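Local coordinates for Keto/oxoacid ferredoxin oxidoreductase, gamma subunit (Geobacter sulfurreducens, PDB 3ON3), which probably serves as the gamma subunit of a ferredoxin-dependent 2-oxoacid oxidoreductase, an enzyme acting on the aldehyde or oxo group of donors, at residues B[26-31]-B[148-153]. Sequence-based numbering, arbitrary orientation.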
ATOM      1  N   ALA B  26       7.182  -5.962   1.289  1.00 36.26           N
ATOM      2  CA  ALA B  26       7.986  -5.337   0.243  1.00 43.04           C
ATOM      3  C   ALA B  26       9.170  -4.534   0.820  1.00 43.27           C
ATOM      4  O   ALA B  26      10.288  -4.587   0.295  1.00 46.71           O
ATOM      5  CB  ALA B  26       7.097  -4.442  -0.680  1.00 30.45           C
ATOM      6  N   GLU B  27       8.915  -3.792   1.894  1.00 39.05           N
ATOM      7  CA  GLU B  27       9.950  -2.982   2.548  1.00 39.34           C
ATOM      8  C   GLU B  27      10.950  -3.831   3.360  1.00 40.74           C
ATOM      9  O   GLU B  27      12.119  -3.464   3.498  1.00 35.19           O
ATOM     10  CB  GLU B  27       9.302  -1.872   3.391  1.00 47.18           C
ATOM     11  CG  GLU B  27       8.613  -0.792   2.521  1.00 46.74           C
ATOM     12  CD  GLU B  27       7.683   0.154   3.285  1.00 44.42           C
ATOM     13  OE1 GLU B  27       7.449  -0.064   4.490  1.00 38.59           O
ATOM     14  OE2 GLU B  27       7.170   1.119   2.663  1.00 49.88           O
ATOM     15  N   ALA B  28      10.495  -4.978   3.868  1.00 44.41           N
ATOM     16  CA  ALA B  28      11.402  -5.903   4.543  1.00 37.81           C
ATOM     17  C   ALA B  28      12.440  -6.358   3.542  1.00 38.04           C
ATOM     18  O   ALA B  28      13.626  -6.341   3.822  1.00 38.00           O
ATOM     19  CB  ALA B  28      10.654  -7.092   5.105  1.00 33.86           C
ATOM     20  N   ALA B  29      11.980  -6.732   2.350  1.00 36.65           N
ATOM     21  CA  ALA B  29      12.871  -7.222   1.309  1.00 36.83           C
ATOM     22  C   ALA B  29      13.865  -6.180   0.801  1.00 36.12           C
ATOM     23  O   ALA B  29      15.030  -6.485   0.590  1.00 39.83           O
ATOM     24  CB  ALA B  29      12.062  -7.776   0.145  1.00 42.83           C
ATOM     25  N   SER B  30      13.400  -4.959   0.573  1.00 38.69           N
ATOM     26  CA  SER B  30      14.208  -3.982  -0.158  1.00 43.16           C
ATOM     27  C   SER B  30      14.973  -3.049   0.773  1.00 47.07           C
ATOM     28  O   SER B  30      16.194  -3.058   0.788  1.00 50.80           O
ATOM     29  CB  SER B  30      13.332  -3.172  -1.113  1.00 42.19           C
ATOM     30  OG  SER B  30      12.191  -2.695  -0.426  1.00 46.63           O
ATOM     31  N   ILE B  31      14.246  -2.250   1.544  1.00 42.95           N
ATOM     32  CA  ILE B  31      14.863  -1.374   2.529  1.00 44.06           C
ATOM     33  C   ILE B  31      15.800  -2.133   3.457  1.00 49.36           C
ATOM     34  O   ILE B  31      16.935  -1.704   3.664  1.00 50.61           O
ATOM     35  CB  ILE B  31      13.810  -0.678   3.402  1.00 50.05           C
ATOM     36  CG1 ILE B  31      12.825   0.098   2.529  1.00 52.80           C
ATOM     37  CG2 ILE B  31      14.491   0.250   4.396  1.00 49.66           C
ATOM     38  CD1 ILE B  31      11.693   0.714   3.308  1.00 54.59           C
ATOM     39  N   LYS B 148      14.123 -12.734   9.320  1.00 35.88           N
ATOM     40  CA  LYS B 148      13.218 -12.379  10.400  1.00 33.36           C
ATOM     41  C   LYS B 148      13.505 -10.944  10.847  1.00 36.02           C
ATOM     42  O   LYS B 148      12.579 -10.187  11.143  1.00 30.25           O
ATOM     43  CB  LYS B 148      13.364 -13.360  11.576  1.00 30.58           C
ATOM     44  CG  LYS B 148      12.437 -13.063  12.768  1.00 32.74           C
ATOM     45  CD  LYS B 148      12.826 -13.870  14.032  1.00 30.93           C
ATOM     46  CE  LYS B 148      11.752 -13.781  15.122  1.00 29.89           C
ATOM     47  NZ  LYS B 148      12.245 -14.242  16.483  1.00 34.35           N
ATOM     48  N   GLU B 149      14.786 -10.568  10.868  1.00 33.79           N
ATOM     49  CA  GLU B 149      15.163  -9.210  11.245  1.00 36.66           C
ATOM     50  C   GLU B 149      14.585  -8.151  10.294  1.00 38.22           C
ATOM     51  O   GLU B 149      14.048  -7.138  10.754  1.00 40.80           O
ATOM     52  CB  GLU B 149      16.695  -9.045  11.400  1.00 31.07           C
ATOM     53  CG  GLU B 149      17.132  -7.591  11.651  1.00 32.11           C
ATOM     54  CD  GLU B 149      18.653  -7.367  11.760  1.00 44.47           C
ATOM     55  OE1 GLU B 149      19.452  -8.304  11.553  1.00 42.35           O
ATOM     56  OE2 GLU B 149      19.052  -6.221  12.060  1.00 56.52           O
ATOM     57  N   ALA B 150      14.701  -8.392   8.986  1.00 32.22           N
ATOM     58  CA  ALA B 150      14.172  -7.483   7.961  1.00 31.53           C
ATOM     59  C   ALA B 150      12.685  -7.249   8.164  1.00 35.72           C
ATOM     60  O   ALA B 150      12.201  -6.114   8.155  1.00 32.68           O
ATOM     61  CB  ALA B 150      14.415  -8.049   6.557  1.00 29.08           C
ATOM     62  N   ALA B 151      11.958  -8.341   8.342  1.00 34.58           N
ATOM     63  CA  ALA B 151      10.514  -8.280   8.494  1.00 28.87           C
ATOM     64  C   ALA B 151      10.122  -7.590   9.787  1.00 31.70           C
ATOM     65  O   ALA B 151       9.165  -6.801   9.821  1.00 33.09           O
ATOM     66  CB  ALA B 151       9.890  -9.701   8.415  1.00 30.11           C
ATOM     67  N   GLU B 152      10.849  -7.898  10.859  1.00 27.84           N
ATOM     68  CA  GLU B 152      10.569  -7.283  12.147  1.00 34.75           C
ATOM     69  C   GLU B 152      10.740  -5.754  12.067  1.00 39.84           C
ATOM     70  O   GLU B 152       9.904  -5.001  12.564  1.00 32.40           O
ATOM     71  CB  GLU B 152      11.492  -7.829  13.244  1.00 31.17           C
ATOM     72  CG  GLU B 152      11.049  -7.370  14.635  1.00 35.55           C
ATOM     73  CD  GLU B 152      12.032  -7.689  15.754  1.00 43.73           C
ATOM     74  OE1 GLU B 152      13.185  -8.105  15.480  1.00 44.22           O
ATOM     75  OE2 GLU B 152      11.636  -7.499  16.920  1.00 38.48           O
ATOM     76  N   LYS B 153      11.847  -5.314  11.473  1.00 40.03           N
ATOM     77  CA  LYS B 153      12.126  -3.885  11.305  1.00 37.79           C
ATOM     78  C   LYS B 153      11.039  -3.234  10.470  1.00 36.71           C
ATOM     79  O   LYS B 153      10.504  -2.196  10.854  1.00 39.61           O
ATOM     80  CB  LYS B 153      13.485  -3.654  10.648  1.00 38.81           C
ATOM     81  CG  LYS B 153      14.687  -3.877  11.570  1.00 46.15           C
ATOM     82  CD  LYS B 153      15.942  -3.317  10.945  1.00 51.34           C
ATOM     83  CE  LYS B 153      17.141  -3.485  11.847  1.00 62.81           C
ATOM     84  NZ  LYS B 153      18.339  -2.799  11.287  1.00 69.33           N
TER
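Helical torsions at Ala28 (phi -62°, psi -47°) and similar ones at Ala150 set the backbone course, and position on the facing helix sides directs both methyls across the contact. With nothing longer than a methyl between them the helices approach until the CA atoms of Ala28 and Ala150 are 4.7 Å apart. The methyl of Ala28 is pressed against backbone: its CB lies 3.6 Å from Ala151 CA and equally near Ala150 O, while the Ala151 methyl touches it from further off, CB to CB 4.3 Å. In return Ala150 CB abuts the peptide oxygen Ala28 O at 3.3 Å, a tight fit. The example illustrates how small residues allow close helix packing in an alpha/beta fold: helix 18-32, after the first strand of the mixed sheet, is met by helix 148-157 from the C-terminal helical part. Tyr32 also packs on Ala150, Phe171 on Ala151. From Ala28 to Ile31 helix 18-32 widens into a pi turn. There Ser30 OG, set between backbone N and C (chi1 49°), donates to Ala26 O (2.8 Å), and Ser30 N donates from the opposite carbonyl face. Glu27 OE2 forms a salt bridge with Arg158 and a hydrogen bond with Tyr43 OH of the second subunit.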